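Local coordinates for phosphate-specific transport system accessory protein PhoU homolog (Pseudomonas aeruginosa, PDB 4Q25), which acts as a negative regulator of the Pho regulon and probably helps control phosphate uptake, at the interface of chains A and B. Coordinates in Å, arbitrary orientation; residue numbers count along the deposited sequence, not the author numbering. Chains: chain A/B, Phosphate-specific transport system accessory protein PhoU homolog.

Contact 1: the interface of chains A and B. Residues chain A 188-189, 192, 196; chain B 174, 178, 181-182, 192.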
ATOM      1  N   ILE A 188      16.898  19.178  -7.521  1.00 37.13           N
ATOM      2  CA  ILE A 188      16.666  17.853  -6.978  1.00 37.15           C
ATOM      3  C   ILE A 188      15.459  17.747  -6.040  1.00 39.62           C
ATOM      4  O   ILE A 188      14.611  16.858  -6.167  1.00 35.57           O
ATOM      5  CB  ILE A 188      17.934  17.358  -6.260  1.00 40.30           C
ATOM      6  CG1 ILE A 188      18.962  16.886  -7.307  1.00 42.51           C
ATOM      7  CG2 ILE A 188      17.600  16.256  -5.256  1.00 41.59           C
ATOM      8  CD1 ILE A 188      20.364  16.688  -6.769  1.00 42.63           C
ATOM      9  N   SER A 189      15.375  18.663  -5.092  1.00 43.06           N
ATOM     10  CA  SER A 189      14.278  18.690  -4.150  1.00 38.44           C
ATOM     11  C   SER A 189      12.915  18.858  -4.857  1.00 42.01           C
ATOM     12  O   SER A 189      11.904  18.219  -4.501  1.00 38.22           O
ATOM     13  CB  SER A 189      14.530  19.820  -3.172  1.00 43.68           C
ATOM     14  OG  SER A 189      13.531  19.875  -2.204  1.00 46.45           O
ATOM     15  N   LEU A 192      12.320  15.513  -7.086  1.00 31.58           N
ATOM     16  CA  LEU A 192      11.922  14.420  -6.234  1.00 33.20           C
ATOM     17  C   LEU A 192      10.471  14.504  -5.885  1.00 32.41           C
ATOM     18  O   LEU A 192       9.811  13.482  -5.812  1.00 37.46           O
ATOM     19  CB  LEU A 192      12.765  14.333  -4.962  1.00 34.68           C
ATOM     20  CG  LEU A 192      14.176  13.831  -5.214  1.00 39.43           C
ATOM     21  CD1 LEU A 192      14.993  13.941  -3.935  1.00 41.50           C
ATOM     22  CD2 LEU A 192      14.158  12.398  -5.708  1.00 40.24           C
ATOM     23  N   TRP A 196       7.906  11.531  -6.470  1.00 34.35           N
ATOM     24  CA  TRP A 196       7.062  10.937  -5.456  1.00 34.62           C
ATOM     25  C   TRP A 196       5.597  10.995  -5.889  1.00 33.16           C
ATOM     26  O   TRP A 196       4.848  10.053  -5.682  1.00 32.45           O
ATOM     27  CB  TRP A 196       7.178  11.614  -4.104  1.00 33.71           C
ATOM     28  CG  TRP A 196       8.565  11.785  -3.463  1.00 38.47           C
ATOM     29  CD1 TRP A 196       8.933  12.781  -2.583  1.00 36.96           C
ATOM     30  CD2 TRP A 196       9.718  10.973  -3.634  1.00 37.58           C
ATOM     31  NE1 TRP A 196      10.225  12.614  -2.198  1.00 38.55           N
ATOM     32  CE2 TRP A 196      10.730  11.511  -2.831  1.00 37.95           C
ATOM     33  CE3 TRP A 196       9.992   9.834  -4.386  1.00 44.38           C
ATOM     34  CZ2 TRP A 196      11.987  10.962  -2.762  1.00 43.27           C
ATOM     35  CZ3 TRP A 196      11.248   9.283  -4.327  1.00 43.55           C
ATOM     36  CH2 TRP A 196      12.233   9.845  -3.523  1.00 46.85           C
TER
ATOM     37  N   LEU B 174      15.718  12.604   4.892  1.00 37.86           N
ATOM     38  CA  LEU B 174      15.558  12.978   3.504  1.00 40.55           C
ATOM     39  C   LEU B 174      16.090  14.392   3.216  1.00 42.88           C
ATOM     40  O   LEU B 174      16.931  14.594   2.312  1.00 41.34           O
ATOM     41  CB  LEU B 174      14.075  12.823   3.118  1.00 38.78           C
ATOM     42  CG  LEU B 174      13.524  13.191   1.747  1.00 40.77           C
ATOM     43  CD1 LEU B 174      14.153  12.324   0.669  1.00 44.40           C
ATOM     44  CD2 LEU B 174      12.001  13.124   1.723  1.00 41.70           C
ATOM     45  N   VAL B 178      19.094  15.107   0.645  1.00 38.02           N
ATOM     46  CA  VAL B 178      18.910  16.013  -0.493  1.00 40.98           C
ATOM     47  C   VAL B 178      19.928  17.159  -0.546  1.00 47.70           C
ATOM     48  O   VAL B 178      20.640  17.355  -1.556  1.00 42.84           O
ATOM     49  CB  VAL B 178      17.496  16.604  -0.488  1.00 39.74           C
ATOM     50  CG1 VAL B 178      17.426  17.838  -1.360  1.00 39.66           C
ATOM     51  CG2 VAL B 178      16.513  15.553  -0.982  1.00 39.83           C
ATOM     52  N   MET B 181      23.158  15.935  -1.599  1.00 46.08           N
ATOM     53  CA  MET B 181      23.298  15.631  -3.012  1.00 44.68           C
ATOM     54  C   MET B 181      23.593  16.892  -3.852  1.00 47.40           C
ATOM     55  O   MET B 181      24.224  16.824  -4.919  1.00 44.57           O
ATOM     56  CB  MET B 181      22.034  14.952  -3.528  1.00 44.00           C
ATOM     57  CG  MET B 181      21.968  13.457  -3.289  1.00 40.81           C
ATOM     58  SD  MET B 181      20.513  12.809  -4.103  1.00 40.61           S
ATOM     59  CE  MET B 181      19.225  13.578  -3.137  1.00 36.00           C
ATOM     60  N   MET B 182      23.097  18.030  -3.388  1.00 50.57           N
ATOM     61  CA  MET B 182      23.402  19.315  -4.011  1.00 53.38           C
ATOM     62  C   MET B 182      24.808  19.806  -3.685  1.00 57.21           C
ATOM     63  O   MET B 182      25.424  20.483  -4.489  1.00 64.91           O
ATOM     64  CB  MET B 182      22.407  20.342  -3.557  1.00 52.49           C
ATOM     65  CG  MET B 182      21.004  20.020  -3.974  1.00 51.08           C
ATOM     66  SD  MET B 182      19.913  21.331  -3.410  1.00 60.59           S
ATOM     67  CE  MET B 182      18.292  20.587  -3.778  1.00 52.78           C
ATOM     68  N   LEU B 192      20.375   8.522  -4.064  1.00 36.65           N
ATOM     69  CA  LEU B 192      19.022   8.149  -4.470  1.00 36.29           C
ATOM     70  C   LEU B 192      18.674   6.714  -4.077  1.00 38.23           C
ATOM     71  O   LEU B 192      17.530   6.431  -3.719  1.00 33.08           O
ATOM     72  CB  LEU B 192      18.810   8.291  -5.978  1.00 37.05           C
ATOM     73  CG  LEU B 192      18.768   9.715  -6.566  1.00 40.99           C
ATOM     74  CD1 LEU B 192      18.585   9.572  -8.060  1.00 40.13           C
ATOM     75  CD2 LEU B 192      17.721  10.649  -5.973  1.00 42.68           C
TER
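A:Leu192 and B:Val178 meet in the helix-bundle dimer interface of PhoU, a family of all-helical proteins, and show how a homodimer can be joined by interdigitating methyl groups. The two side chains slide past one another in opposite directions, with A:Leu192 CD1 3.7 Å from B:Val178 CG2. The valine spreads its branches over two neighbours: its other methyl, CG1, comes 3.9 Å from A:Ser189 CB. The leucine is likewise shared, since its CD2 turns the other way and approaches B:Leu192 CD2 at 4.0 Å. This is a meeting of one residue with its own symmetry mate, which places the pair close to the two-fold axis of the dimer.

Two methionines of chain B flank this centre with different shapes. B:Met181 folds at its last torsion (chi3 -67°), bringing the terminal methyl CE to 3.8 Å from A:Ile188 CG2 as the two side chains cross obliquely. At the root of the same methionine, CB receives the other end of the isoleucine, A:Ile188 CD1, at 4.0 Å. B:Met182 instead stays extended beyond CG (chi3 -171°), and its CE settles 3.9 Å from A:Ser189 CB, over the start of the partner helix.

Further along, the packing becomes looser: B:Leu174 CD1 comes no nearer the indole than 4.3 Å, from A:Trp196 CZ2 on its six-membered ring. One face of that ring is overlain, toward its rim, by the backbone carbonyl oxygen of A:Leu192, one helical turn earlier. Mostly three or four residues apart, with two adjacent pairs, these side chains project from one side of each helix: A:Ile188, A:Ser189, A:Leu192 and A:Trp196 from helix 188-220, and B:Leu174, B:Val178, B:Met181 and B:Met182 from helix 153-183. B:Leu192 joins from chain B's own helix 188-220.

Contact 2: the interface of chains A and B. Residues chain A 74, 77-78; chain B 81-82, 84, 87.
B:Leu87 carries its CG beside the backbone N (chi1 -65°), and a second torsion of 174° extends CD1 away from its helix toward the last turn of helix 59-78 of chain A. There the backbone of A:Leu77 presents CB to the visiting leucine, while its own first torsion (chi1 -80°) places CG and the branches beyond it. Here two PhoU helical bundles, lying alongside each other, touch near one end, and the CD1 branch of B:Leu87 lies against the last turn of the partner helix.

The two leucine side chains run at an angle to each other. B:Leu87 CD1 lies 3.5 Å from A:Leu77 CB, while the second methyl, CD2, rests 3.9 Å from that same CB, so both branches of B:Leu87 rest against the same side of the A:Leu77 CB. B:Leu87 CD1 also lies against the next residue, 3.6 Å from A:Ala78 CA, and the small side chain of A:Ala78 probably allows the methyl to come near the main chain. The modelled approach of B:Leu87 CD1 to the carbonyl oxygen A:Val74 O is doubtful.

A turn back along the same helix, A:Val74 makes a lighter contact. Its CG1 reaches B:Ala84 CB at 3.9 Å, touching the first residue of helix 84-120.

The loop leading into that helix approaches the other end of the patch. The backbone carbonyl oxygen B:Pro82 O stands 3.8 Å from A:Ala78 CA. Next to it, the side-chain amide oxygen B:Gln81 OE1 is 3.6 Å from the backbone oxygen A:Ala78 O; as modelled, this pair of oxygens is no hydrogen bond, though the amide could be turned over.

Together with its symmetry twin, the patch fits the end of one subunit's helix 59-78 against the loop and opening turn of helix 84-120 in the other, and so helps hold the homodimer together near that end of the bundles.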
ATOM      1  N   VAL A  74     -19.719  -7.581   7.446  1.00 42.04           N
ATOM      2  CA  VAL A  74     -19.765  -8.475   8.566  1.00 44.66           C
ATOM      3  C   VAL A  74     -21.191  -8.837   8.920  1.00 43.43           C
ATOM      4  O   VAL A  74     -21.516  -9.978   9.026  1.00 43.94           O
ATOM      5  CB  VAL A  74     -18.971  -7.909   9.768  1.00 40.61           C
ATOM      6  CG1 VAL A  74     -19.310  -8.599  11.053  1.00 42.21           C
ATOM      7  CG2 VAL A  74     -17.506  -8.077   9.533  1.00 40.40           C
ATOM      8  N   LEU A  77     -22.788 -11.073   6.304  1.00 50.25           N
ATOM      9  CA  LEU A  77     -22.295 -12.431   6.312  1.00 48.09           C
ATOM     10  C   LEU A  77     -22.810 -13.203   7.509  1.00 50.74           C
ATOM     11  O   LEU A  77     -23.064 -14.373   7.438  1.00 53.07           O
ATOM     12  CB  LEU A  77     -20.787 -12.472   6.253  1.00 47.57           C
ATOM     13  CG  LEU A  77     -20.124 -12.295   4.899  1.00 50.72           C
ATOM     14  CD1 LEU A  77     -18.644 -12.491   4.994  1.00 46.86           C
ATOM     15  CD2 LEU A  77     -20.683 -13.212   3.840  1.00 56.66           C
ATOM     16  N   ALA A  78     -22.925 -12.518   8.623  1.00 49.53           N
ATOM     17  CA  ALA A  78     -23.318 -13.114   9.855  1.00 56.48           C
ATOM     18  C   ALA A  78     -24.663 -13.710   9.662  1.00 56.57           C
ATOM     19  O   ALA A  78     -24.913 -14.775  10.156  1.00 54.42           O
ATOM     20  CB  ALA A  78     -23.352 -12.095  10.954  1.00 54.21           C
TER
ATOM     21  N   GLN B  81     -22.189 -20.567   9.159  1.00 91.37           N
ATOM     22  CA  GLN B  81     -22.427 -19.179   9.468  1.00 91.79           C
ATOM     23  C   GLN B  81     -21.870 -18.668  10.783  1.00 82.79           C
ATOM     24  O   GLN B  81     -22.344 -18.928  11.887  1.00 71.53           O
ATOM     25  CB  GLN B  81     -23.905 -18.839   9.307  1.00 91.39           C
ATOM     26  CG  GLN B  81     -24.868 -19.960   9.590  1.00 93.58           C
ATOM     27  CD  GLN B  81     -26.084 -19.390  10.248  1.00 93.53           C
ATOM     28  OE1 GLN B  81     -26.238 -18.166  10.266  1.00 87.53           O
ATOM     29  NE2 GLN B  81     -26.946 -20.245  10.808  1.00 85.41           N
ATOM     30  N   PRO B  82     -20.865 -17.856  10.604  1.00 73.06           N
ATOM     31  CA  PRO B  82     -20.018 -17.485  11.703  1.00 71.96           C
ATOM     32  C   PRO B  82     -20.730 -16.431  12.521  1.00 68.66           C
ATOM     33  O   PRO B  82     -21.549 -15.714  11.983  1.00 74.50           O
ATOM     34  CB  PRO B  82     -18.805 -16.953  10.992  1.00 69.10           C
ATOM     35  CG  PRO B  82     -18.693 -17.831   9.806  1.00 73.57           C
ATOM     36  CD  PRO B  82     -20.085 -18.207   9.416  1.00 76.30           C
ATOM     37  N   ALA B  84     -20.430 -12.819  14.109  1.00 35.71           N
ATOM     38  CA  ALA B  84     -19.766 -11.608  13.727  1.00 35.32           C
ATOM     39  C   ALA B  84     -18.300 -11.552  14.151  1.00 34.72           C
ATOM     40  O   ALA B  84     -17.447 -11.174  13.370  1.00 33.66           O
ATOM     41  CB  ALA B  84     -20.516 -10.434  14.306  1.00 33.67           C
ATOM     42  N   LEU B  87     -16.183 -13.586  11.987  1.00 36.51           N
ATOM     43  CA  LEU B  87     -16.020 -12.948  10.677  1.00 41.07           C
ATOM     44  C   LEU B  87     -14.910 -11.873  10.720  1.00 37.22           C
ATOM     45  O   LEU B  87     -14.014 -11.843   9.881  1.00 33.68           O
ATOM     46  CB  LEU B  87     -17.323 -12.310  10.229  1.00 42.40           C
ATOM     47  CG  LEU B  87     -18.564 -13.173   9.929  1.00 46.97           C
ATOM     48  CD1 LEU B  87     -19.819 -12.373   9.632  1.00 48.46           C
ATOM     49  CD2 LEU B  87     -18.304 -14.142   8.819  1.00 46.55           C
TER

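Contact 1 and contact 2 belong to one two-fold symmetric interface, yet the centres of their C-alpha atoms lie about 49 Å apart, and they share no residue or helix. Contact 1 draws on helices 153-183 and 188-220, late in the sequence, whereas contact 2 uses helix 59-78 and the start of helix 84-120. The two subunits therefore touch at widely separated points along their elongated bundles, and each patch recurs with the chains exchanged. Such distant holds probably limit rocking of one subunit against the other and help to fix their relative orientation in the homodimer.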